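Local coordinates for thioesterase (Streptomyces sp. WAC02707, PDB 6VAP), which probably hydrolyses acyl groups from carrier proteins of the borrelidin assembly line, in the manner of type II editing thioesterases, at residues A[13-18]-A[35-40]; A[25-30]-A[41-46]; A[57-62]-A[74-79]; A[103-108]-A[182-187]. All coordinates share one frame; numbering follows the deposited sequence.

Contacts 1 and 2 lie close together, their centres about 8 Å apart, and their segments alternate along the chain. Contact 3 follows, about 13 Å between centres from contact 1. Contact 4 comes last, its centre about 13 Å from that of contact 3. Contacts 1 and 4 lie on opposite sides of the chain's centre. Contacts 1 and 2 reach one mixed sheet through strands 14-15 and 26-30. L30 links that sheet to helix 99-113 by packing on L103, A104 and L107. Contacts 3 and 4 meet where Y58 packs on L103 and in the D74-R187 salt bridge. Helix 41-47 lies on one face of the sheet, helices 73-87 and 99-113 on the other, as in alpha/beta hydrolases.

Contact 1. Residues A[13-18]-A[35-40]; sequences WIRQYR and GSATFY
Y17 presses the hydroxyl end of its ring against the peptide that joins A37 to T38. This is the tight part of the contact. Y17 OH lies 3.0 Å from A37 C and 3.2 Å from A37 CB. It is also 2.9 Å from T38 N, but the angle is too poor for a hydrogen bond. A37 O meets the ring edge instead, with Y17 CE2 3.3 Å away. That same oxygen accepts the backbone N-H of Y40, which is the N-cap of helix 41-47. The Y17 CG is anti to the carbonyl carbon (chi1 -69°), which swings the ring toward the 3-10 turn at 37-39. H41, the first residue of that helix, stacks on the ring.

The methyl of A37 touches both Y17 and R15. R15 CG rests 3.7 Å from A37 CB. The chain then bends at chi2 (-63°), and its guanidinium turns to V12 O and forms a salt bridge with D63.

The T38 side is looser and exposed. Its CG2 only approaches Y17 OH, at 3.5 Å, and its own hydroxyl is bonded to Q62. The contact joins the edge strand 14-15, which runs antiparallel to strand 52-56, to the loop that leads from strand 26-30 into helix 41-47. The edge strand is thus packed against the loop of the first beta-alpha-beta unit in an alpha/beta-hydrolase fold.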
# COMPACT_ATOMS: atom_id res chain seq x y z
N TRP A 13 6.64 11.66 7.05
CA TRP A 13 6.00 10.72 6.13
C TRP A 13 6.36 9.26 6.40
O TRP A 13 5.52 8.36 6.26
CB TRP A 13 6.38 11.05 4.68
CG TRP A 13 5.64 12.18 4.08
CD1 TRP A 13 6.04 13.50 4.01
CD2 TRP A 13 4.41 12.09 3.36
NE1 TRP A 13 5.08 14.24 3.35
CE2 TRP A 13 4.10 13.40 2.90
CE3 TRP A 13 3.57 11.03 3.02
CZ2 TRP A 13 2.95 13.68 2.19
CZ3 TRP A 13 2.42 11.32 2.29
CH2 TRP A 13 2.12 12.63 1.90
N ILE A 14 7.61 9.00 6.74
CA ILE A 14 8.18 7.66 6.70
C ILE A 14 8.56 7.26 8.11
O ILE A 14 9.44 7.87 8.71
CB ILE A 14 9.40 7.59 5.77
CG1 ILE A 14 8.98 7.99 4.34
CG2 ILE A 14 9.99 6.18 5.80
CD1 ILE A 14 10.12 8.21 3.40
N ARG A 15 7.92 6.21 8.62
CA ARG A 15 8.14 5.74 9.98
C ARG A 15 8.96 4.46 9.92
O ARG A 15 8.53 3.47 9.31
CB ARG A 15 6.81 5.52 10.70
CG ARG A 15 5.85 6.71 10.65
CD ARG A 15 6.46 7.93 11.36
NE ARG A 15 5.81 9.17 10.94
CZ ARG A 15 4.84 9.78 11.61
NH1 ARG A 15 4.39 9.26 12.74
NH2 ARG A 15 4.32 10.91 11.14
N GLN A 16 10.11 4.46 10.57
CA GLN A 16 11.01 3.31 10.67
C GLN A 16 10.92 2.83 12.11
O GLN A 16 11.49 3.43 13.02
CB GLN A 16 12.43 3.74 10.29
CG GLN A 16 13.44 2.61 10.30
CD GLN A 16 14.85 3.09 10.00
OE1 GLN A 16 15.11 4.28 9.96
NE2 GLN A 16 15.76 2.16 9.79
N TYR A 17 10.20 1.72 12.31
CA TYR A 17 9.91 1.27 13.66
C TYR A 17 11.04 0.47 14.28
O TYR A 17 11.18 0.46 15.50
CB TYR A 17 8.62 0.46 13.63
CG TYR A 17 7.41 1.30 13.33
CD1 TYR A 17 7.08 2.41 14.13
CD2 TYR A 17 6.56 0.97 12.28
CE1 TYR A 17 5.96 3.18 13.85
CE2 TYR A 17 5.46 1.74 11.97
CZ TYR A 17 5.15 2.84 12.76
OH TYR A 17 4.05 3.61 12.48
N ARG A 18 11.84 -0.23 13.47
CA ARG A 18 12.92 -1.06 13.98
C ARG A 18 14.23 -0.76 13.25
O ARG A 18 14.22 -0.31 12.11
CB ARG A 18 12.56 -2.54 13.81
CG ARG A 18 11.32 -2.99 14.58
CD ARG A 18 11.62 -3.25 16.04
NE ARG A 18 10.50 -3.91 16.71
CZ ARG A 18 9.50 -3.28 17.31
NH1 ARG A 18 9.46 -1.95 17.34
NH2 ARG A 18 8.54 -3.98 17.90
N GLY A 35 -6.10 3.78 7.26
CA GLY A 35 -5.02 3.16 7.99
C GLY A 35 -3.90 4.13 8.29
O GLY A 35 -3.80 5.19 7.70
N SER A 36 -3.08 3.77 9.26
CA SER A 36 -1.93 4.56 9.68
C SER A 36 -0.68 3.71 9.54
O SER A 36 -0.75 2.49 9.34
CB SER A 36 -2.07 5.04 11.13
OG SER A 36 -3.30 5.74 11.31
N ALA A 37 0.48 4.39 9.65
CA ALA A 37 1.75 3.69 9.57
C ALA A 37 1.89 2.62 10.64
O ALA A 37 2.56 1.60 10.41
CB ALA A 37 2.91 4.67 9.68
N THR A 38 1.28 2.84 11.82
CA THR A 38 1.38 1.87 12.90
C THR A 38 0.81 0.51 12.50
O THR A 38 1.13 -0.50 13.13
CB THR A 38 0.66 2.39 14.15
OG1 THR A 38 -0.63 2.89 13.80
CG2 THR A 38 1.45 3.49 14.80
N PHE A 39 -0.07 0.48 11.49
CA PHE A 39 -0.62 -0.79 11.01
C PHE A 39 0.49 -1.77 10.63
O PHE A 39 0.33 -2.99 10.78
CB PHE A 39 -1.52 -0.52 9.81
CG PHE A 39 -2.03 -1.75 9.15
CD1 PHE A 39 -3.10 -2.46 9.70
CD2 PHE A 39 -1.49 -2.20 7.97
CE1 PHE A 39 -3.59 -3.59 9.07
CE2 PHE A 39 -1.98 -3.32 7.35
CZ PHE A 39 -3.01 -4.03 7.90
N TYR A 40 1.63 -1.27 10.16
CA TYR A 40 2.71 -2.13 9.70
C TYR A 40 3.77 -2.44 10.75
O TYR A 40 4.81 -3.02 10.42
CB TYR A 40 3.36 -1.51 8.49
CG TYR A 40 2.50 -1.63 7.26
CD1 TYR A 40 2.30 -2.86 6.66
CD2 TYR A 40 1.91 -0.50 6.67
CE1 TYR A 40 1.51 -2.99 5.48
CE2 TYR A 40 1.09 -0.62 5.56
CZ TYR A 40 0.91 -1.84 4.97
OH TYR A 40 0.19 -1.96 3.84

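Contact 2. Residues A[25-30]-A[41-46]; sequences PQLICL and HPVAAA
The first beta-alpha-beta unit of the fold is packed here, with V43 of the helix set against L27 and C29 of the strand. Strand 26-30 is buried in the sheet. Both L27 and C29 point to the helix side, as alternate residues of a strand do. The closest meeting is between methyls, with L27 CD2 3.7 Å from V43 CG1. The two side chains cross at about a right angle, so branch meets branch and the chains do not run alongside. V43 holds CG1 anti to the backbone N (chi1 177°), and this is the methyl that reaches the strand. C29 SG lies further off, 4.5 Å from the same V43 CG1, so a single methyl serves both strand residues.

Helix 41-47 carries the crossover from strand 26-30 to its parallel neighbour 52-56, as in the core of alpha/beta hydrolases. A44, which follows V43, packs on V53 of strand 52-56. The interface is small and wholly apolar, with 71 Å² buried over both sides. Helix 239-250 completes the layer, where L243 touches V43 and A46. On the strand, L27 also packs on F95 of the neighbouring strand 92-97, and C29 on the ring of Y40.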
# COMPACT_ATOMS: atom_id res chain seq x y z
N PRO A 25 17.55 -5.18 2.53
CA PRO A 25 16.65 -4.63 1.52
C PRO A 25 15.59 -3.79 2.20
O PRO A 25 15.26 -4.02 3.37
CB PRO A 25 16.03 -5.87 0.87
CG PRO A 25 16.88 -7.02 1.31
CD PRO A 25 17.45 -6.64 2.63
N GLN A 26 15.02 -2.86 1.43
CA GLN A 26 14.01 -1.92 1.93
C GLN A 26 12.61 -2.36 1.51
O GLN A 26 12.39 -2.83 0.39
CB GLN A 26 14.25 -0.50 1.42
CG GLN A 26 15.32 0.27 2.17
CD GLN A 26 15.37 1.72 1.77
OE1 GLN A 26 14.80 2.12 0.75
NE2 GLN A 26 16.04 2.54 2.57
N LEU A 27 11.66 -2.23 2.43
CA LEU A 27 10.25 -2.52 2.15
C LEU A 27 9.45 -1.28 2.53
O LEU A 27 9.43 -0.86 3.70
CB LEU A 27 9.78 -3.75 2.92
CG LEU A 27 8.25 -3.95 2.82
CD1 LEU A 27 7.89 -4.43 1.45
CD2 LEU A 27 7.72 -4.91 3.87
N ILE A 28 8.82 -0.67 1.54
CA ILE A 28 8.00 0.52 1.76
C ILE A 28 6.57 0.05 1.81
O ILE A 28 6.10 -0.56 0.84
CB ILE A 28 8.20 1.55 0.64
CG1 ILE A 28 9.70 1.90 0.52
CG2 ILE A 28 7.38 2.82 0.92
CD1 ILE A 28 10.05 2.42 -0.85
N CYS A 29 5.86 0.34 2.89
CA CYS A 29 4.53 -0.19 3.16
C CYS A 29 3.51 0.94 3.16
O CYS A 29 3.65 1.91 3.92
CB CYS A 29 4.51 -0.89 4.53
SG CYS A 29 5.62 -2.31 4.53
N LEU A 30 2.46 0.78 2.36
CA LEU A 30 1.44 1.78 2.15
C LEU A 30 0.15 1.30 2.81
O LEU A 30 -0.40 0.27 2.41
CB LEU A 30 1.21 2.01 0.65
CG LEU A 30 2.32 2.72 -0.15
CD1 LEU A 30 2.86 3.94 0.52
CD2 LEU A 30 3.50 1.71 -0.41
N HIS A 41 3.50 -2.12 12.01
CA HIS A 41 4.45 -2.47 13.06
C HIS A 41 4.73 -3.97 13.12
O HIS A 41 5.91 -4.36 13.24
CB HIS A 41 3.94 -1.98 14.42
CG HIS A 41 5.01 -1.45 15.31
ND1 HIS A 41 4.93 -0.21 15.92
CD2 HIS A 41 6.18 -1.99 15.71
CE1 HIS A 41 6.01 -0.02 16.66
NE2 HIS A 41 6.78 -1.09 16.55
N PRO A 42 3.76 -4.86 12.98
CA PRO A 42 4.09 -6.30 12.93
C PRO A 42 5.04 -6.68 11.80
O PRO A 42 5.90 -7.56 11.98
CB PRO A 42 2.73 -6.96 12.75
CG PRO A 42 1.72 -5.97 13.25
CD PRO A 42 2.32 -4.61 12.86
N VAL A 43 4.94 -6.04 10.64
CA VAL A 43 5.88 -6.33 9.55
C VAL A 43 7.30 -5.91 9.95
O VAL A 43 8.28 -6.66 9.83
CB VAL A 43 5.41 -5.64 8.26
CG1 VAL A 43 6.43 -5.87 7.15
CG2 VAL A 43 4.06 -6.13 7.86
N ALA A 44 7.42 -4.68 10.44
CA ALA A 44 8.72 -4.21 10.91
C ALA A 44 9.31 -5.19 11.91
O ALA A 44 10.44 -5.65 11.75
CB ALA A 44 8.58 -2.81 11.52
N ALA A 45 8.50 -5.58 12.92
CA ALA A 45 8.99 -6.43 14.00
C ALA A 45 9.42 -7.80 13.47
O ALA A 45 10.36 -8.40 13.98
CB ALA A 45 7.90 -6.60 15.07
N ALA A 46 8.73 -8.32 12.46
CA ALA A 46 8.98 -9.67 11.97
C ALA A 46 10.09 -9.75 10.93
O ALA A 46 10.71 -10.80 10.79
CB ALA A 46 7.71 -10.25 11.35

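Contact 3. Residues A[57-62]-A[74-79]; sequences QYPGRQ and DELANQ
L76 reaches from its helix to the Y58 ring with a single methyl. L76 CD2 lies 3.7 Å from Y58 CD1 and 4.1 Å from both CG and CB of Y58. The methyl comes in obliquely, neither square over the ring nor at its rim. The two side chains cross at about a right angle. L76 therefore touches the root and near side of the ring, well away from the hydroxyl. Y58 OH is bonded to P31 O. P59 CD joins from beside Y58, 4.4 Å from the same L76 methyl.

The first torsion of Y58 (chi1 -47°) keeps CG anti to the carbonyl carbon and sets the ring on the side of its backbone N. There the ring packs on L103 of helix 99-113 and touches the probable nucleophile elbow of this alpha/beta hydrolase. Residues 58-61 form a type II beta turn after strand 52-56, with G60 at a positive phi. The turn is clasped by R61, whose side chain folds back over it. R61 NH2 bonds P59 O at 3.0 Å, and the acceptor lies in the guanidinium plane. R61 NE makes a weak bond to Y58 O. One face of the guanidinium rests on Y58 CB, 3.3 Å above its plane, while R61 CZ lies at the edge of the Y58 ring. R61 NH1 pairs with D177 and also donates to G35 O. Across the mouth of the turn, Q57 NE2 gives Q62 OE1 a short, nearly straight bond of 2.6 Å (175°), with Q62 OE1 in the amide plane of Q57. Q57 NE2 also bonds D63.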
# COMPACT_ATOMS: atom_id res chain seq x y z
N GLN A 57 3.02 7.26 6.78
CA GLN A 57 1.96 7.94 7.51
C GLN A 57 1.39 9.03 6.62
O GLN A 57 2.04 10.05 6.40
CB GLN A 57 2.53 8.54 8.80
CG GLN A 57 1.50 9.22 9.68
CD GLN A 57 0.81 8.25 10.63
OE1 GLN A 57 0.26 7.27 10.20
NE2 GLN A 57 0.80 8.56 11.91
N TYR A 58 0.16 8.87 6.18
CA TYR A 58 -0.47 9.90 5.37
C TYR A 58 -0.91 11.08 6.24
O TYR A 58 -1.17 10.92 7.44
CB TYR A 58 -1.68 9.35 4.63
CG TYR A 58 -1.48 8.03 3.93
CD1 TYR A 58 -0.38 7.80 3.12
CD2 TYR A 58 -2.42 7.01 4.07
CE1 TYR A 58 -0.22 6.60 2.46
CE2 TYR A 58 -2.29 5.85 3.41
CZ TYR A 58 -1.18 5.62 2.60
OH TYR A 58 -1.08 4.39 1.96
N PRO A 59 -0.99 12.28 5.68
CA PRO A 59 -1.51 13.42 6.43
C PRO A 59 -2.91 13.15 6.95
O PRO A 59 -3.71 12.44 6.32
CB PRO A 59 -1.52 14.56 5.41
CG PRO A 59 -0.50 14.16 4.37
CD PRO A 59 -0.58 12.64 4.31
N GLY A 60 -3.21 13.75 8.10
CA GLY A 60 -4.54 13.77 8.63
C GLY A 60 -4.85 12.76 9.71
O GLY A 60 -5.98 12.72 10.18
N ARG A 61 -3.88 11.95 10.12
CA ARG A 61 -4.12 10.93 11.12
C ARG A 61 -3.05 10.97 12.20
O ARG A 61 -1.89 11.30 11.93
CB ARG A 61 -4.17 9.53 10.49
CG ARG A 61 -2.83 9.08 9.92
CD ARG A 61 -3.03 8.36 8.59
NE ARG A 61 -3.63 9.25 7.61
CZ ARG A 61 -4.54 8.88 6.72
NH1 ARG A 61 -4.94 7.62 6.67
NH2 ARG A 61 -5.02 9.78 5.86
N GLN A 62 -3.45 10.62 13.42
CA GLN A 62 -2.54 10.52 14.55
C GLN A 62 -1.74 11.81 14.70
O GLN A 62 -2.33 12.87 14.93
CB GLN A 62 -1.62 9.31 14.40
CG GLN A 62 -2.39 7.99 14.25
CD GLN A 62 -1.46 6.80 14.04
OE1 GLN A 62 -0.36 6.95 13.54
NE2 GLN A 62 -1.92 5.61 14.43
N ASP A 74 -2.74 10.44 -6.87
CA ASP A 74 -1.61 11.07 -7.56
C ASP A 74 -0.98 12.17 -6.71
O ASP A 74 0.25 12.36 -6.74
CB ASP A 74 -2.06 11.64 -8.90
CG ASP A 74 -1.98 10.61 -10.02
OD1 ASP A 74 -0.91 9.99 -10.19
OD2 ASP A 74 -3.00 10.41 -10.72
N GLU A 75 -1.78 12.86 -5.90
CA GLU A 75 -1.23 13.88 -5.02
C GLU A 75 -0.48 13.23 -3.87
O GLU A 75 0.61 13.68 -3.51
CB GLU A 75 -2.34 14.80 -4.48
CG GLU A 75 -2.88 15.77 -5.52
CD GLU A 75 -4.25 16.31 -5.15
OE1 GLU A 75 -4.97 16.76 -6.07
OE2 GLU A 75 -4.59 16.28 -3.95
N LEU A 76 -1.05 12.17 -3.29
CA LEU A 76 -0.31 11.39 -2.30
C LEU A 76 1.04 10.95 -2.86
O LEU A 76 2.08 11.09 -2.21
CB LEU A 76 -1.12 10.17 -1.84
CG LEU A 76 -2.04 10.39 -0.64
CD1 LEU A 76 -3.13 9.31 -0.63
CD2 LEU A 76 -1.28 10.40 0.64
N ALA A 77 1.03 10.35 -4.05
CA ALA A 77 2.26 9.90 -4.68
C ALA A 77 3.23 11.04 -4.99
O ALA A 77 4.43 10.94 -4.73
CB ALA A 77 1.93 9.15 -5.97
N ASN A 78 2.73 12.11 -5.60
CA ASN A 78 3.61 13.19 -5.99
C ASN A 78 4.28 13.81 -4.78
O ASN A 78 5.45 14.18 -4.85
CB ASN A 78 2.80 14.22 -6.76
CG ASN A 78 2.52 13.79 -8.19
OD1 ASN A 78 3.21 12.94 -8.74
ND2 ASN A 78 1.48 14.39 -8.80
N GLN A 79 3.55 13.98 -3.68
CA GLN A 79 4.15 14.50 -2.45
C GLN A 79 5.08 13.46 -1.81
O GLN A 79 6.13 13.81 -1.24
CB GLN A 79 3.05 14.92 -1.46
CG GLN A 79 2.32 16.18 -1.85
CD GLN A 79 1.52 16.76 -0.71
OE1 GLN A 79 1.94 16.73 0.44
NE2 GLN A 79 0.36 17.28 -1.02

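Contact 4. Residues A[103-108]-A[182-187]; sequences LAFELA and ETYRYR
This is a buried contact between a helix and a loop, in which F105 and E106 of helix 99-113 meet Y184 and Y186 in the segment that follows helix 167-182. Its polar core is one short bond: Y184 OH donates to E106 OE2 at 2.6 Å. The acceptor uses its anti lone pair, on the side away from OE1. It sits at the edge of the Y184 ring, near its plane, and the carboxylate is turned 64° from that ring. E106 bends at chi2 (-63°) to bring OE2 there. The same oxygen accepts from a water at 2.8 Å, and the water in turn accepts from R187 N at 3.0 Å. E106 OE1 forms a salt bridge with R110.

Helix 99-113 follows the probable nucleophile elbow of the alpha/beta hydrolase, the turn after strand 92-97. F105 sits one residue before E106 and packs beside it. F105 CZ lies 3.9 Å from Y186 CE1, and F105 CE2 lies 3.8 Å from the Y184 hydroxyl oxygen, OH. Both partners meet the F105 ring at its edge, and both tyrosine side chains cross F105 at about a right angle. H218 meets the rings of both F105 and Y186, edge-to-face with the latter.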
# COMPACT_ATOMS: atom_id res chain seq x y z
N LEU A 103 -1.65 3.25 -4.51
CA LEU A 103 -0.55 4.16 -4.22
C LEU A 103 0.79 3.49 -4.47
O LEU A 103 1.67 4.09 -5.10
CB LEU A 103 -0.65 4.66 -2.79
CG LEU A 103 0.47 5.61 -2.34
CD1 LEU A 103 0.59 6.80 -3.29
CD2 LEU A 103 0.18 6.09 -0.94
N ALA A 104 0.95 2.24 -4.03
CA ALA A 104 2.20 1.52 -4.25
C ALA A 104 2.49 1.37 -5.73
O ALA A 104 3.65 1.48 -6.13
CB ALA A 104 2.18 0.14 -3.59
N PHE A 105 1.45 1.13 -6.53
CA PHE A 105 1.65 0.99 -7.96
C PHE A 105 2.07 2.30 -8.58
O PHE A 105 2.89 2.32 -9.49
CB PHE A 105 0.38 0.48 -8.61
CG PHE A 105 0.32 0.70 -10.10
CD1 PHE A 105 0.99 -0.14 -10.99
CD2 PHE A 105 -0.43 1.71 -10.62
CE1 PHE A 105 0.92 0.06 -12.34
CE2 PHE A 105 -0.51 1.91 -11.97
CZ PHE A 105 0.17 1.08 -12.84
N GLU A 106 1.45 3.40 -8.16
CA GLU A 106 1.79 4.72 -8.67
C GLU A 106 3.21 5.10 -8.28
O GLU A 106 3.94 5.69 -9.09
CB GLU A 106 0.77 5.74 -8.15
CG GLU A 106 -0.58 5.66 -8.83
CD GLU A 106 -0.48 6.00 -10.32
OE1 GLU A 106 0.50 6.66 -10.70
OE2 GLU A 106 -1.36 5.58 -11.08
N LEU A 107 3.61 4.78 -7.05
CA LEU A 107 4.99 5.01 -6.63
C LEU A 107 5.95 4.16 -7.44
O LEU A 107 7.01 4.64 -7.85
CB LEU A 107 5.14 4.71 -5.13
CG LEU A 107 4.39 5.65 -4.22
CD1 LEU A 107 4.34 5.09 -2.76
CD2 LEU A 107 5.10 7.01 -4.22
N ALA A 108 5.55 2.94 -7.77
CA ALA A 108 6.41 2.10 -8.60
C ALA A 108 6.63 2.72 -9.97
O ALA A 108 7.75 2.73 -10.49
CB ALA A 108 5.80 0.71 -8.72
N GLU A 182 -11.69 5.93 -4.27
CA GLU A 182 -12.86 5.80 -5.14
C GLU A 182 -12.81 6.69 -6.37
O GLU A 182 -13.44 6.35 -7.37
CB GLU A 182 -14.13 6.10 -4.33
CG GLU A 182 -14.56 4.97 -3.47
CD GLU A 182 -15.69 5.36 -2.51
OE1 GLU A 182 -15.58 6.43 -1.87
OE2 GLU A 182 -16.69 4.59 -2.40
N THR A 183 -12.08 7.79 -6.36
CA THR A 183 -12.03 8.69 -7.51
C THR A 183 -10.76 8.52 -8.34
O THR A 183 -10.50 9.34 -9.22
CB THR A 183 -12.13 10.16 -7.04
OG1 THR A 183 -10.96 10.51 -6.28
CG2 THR A 183 -13.39 10.35 -6.16
N TYR A 184 -9.95 7.51 -8.04
CA TYR A 184 -8.74 7.24 -8.82
C TYR A 184 -9.07 6.98 -10.27
O TYR A 184 -9.98 6.21 -10.56
CB TYR A 184 -8.04 6.04 -8.23
CG TYR A 184 -6.83 5.54 -8.97
CD1 TYR A 184 -5.65 6.31 -9.07
CD2 TYR A 184 -6.88 4.33 -9.67
CE1 TYR A 184 -4.56 5.85 -9.78
CE2 TYR A 184 -5.78 3.86 -10.38
CZ TYR A 184 -4.62 4.59 -10.39
OH TYR A 184 -3.53 4.11 -11.12
N ARG A 185 -8.34 7.62 -11.20
CA ARG A 185 -8.49 7.43 -12.65
C ARG A 185 -7.12 6.95 -13.16
O ARG A 185 -6.23 7.71 -13.04
CB ARG A 185 -9.00 8.73 -13.29
CG ARG A 185 -10.20 9.34 -12.57
CD ARG A 185 -10.92 10.48 -13.27
NE ARG A 185 -10.21 11.74 -13.11
CZ ARG A 185 -10.29 12.81 -13.93
NH1 ARG A 185 -11.05 12.79 -15.02
NH2 ARG A 185 -9.59 13.88 -13.66
N TYR A 186 -6.98 5.70 -13.60
CA TYR A 186 -5.75 5.15 -14.14
C TYR A 186 -5.45 5.87 -15.45
O TYR A 186 -6.29 5.93 -16.35
CB TYR A 186 -5.90 3.65 -14.37
CG TYR A 186 -4.76 3.04 -15.15
CD1 TYR A 186 -3.47 3.00 -14.63
CD2 TYR A 186 -4.98 2.48 -16.39
CE1 TYR A 186 -2.45 2.45 -15.33
CE2 TYR A 186 -3.95 1.90 -17.11
CZ TYR A 186 -2.68 1.88 -16.57
OH TYR A 186 -1.65 1.33 -17.27
N ARG A 187 -4.28 6.44 -15.54
CA ARG A 187 -3.85 7.01 -16.82
C ARG A 187 -2.86 6.05 -17.45
O ARG A 187 -1.83 5.80 -16.84
CB ARG A 187 -3.20 8.37 -16.62
CG ARG A 187 -3.86 9.19 -15.54
CD ARG A 187 -3.20 10.55 -15.39
NE ARG A 187 -3.66 11.25 -14.19
CZ ARG A 187 -2.87 11.82 -13.29
NH1 ARG A 187 -1.55 11.79 -13.43
NH2 ARG A 187 -3.40 12.43 -12.25
O HOH W 1 -2.80 7.01 -13.05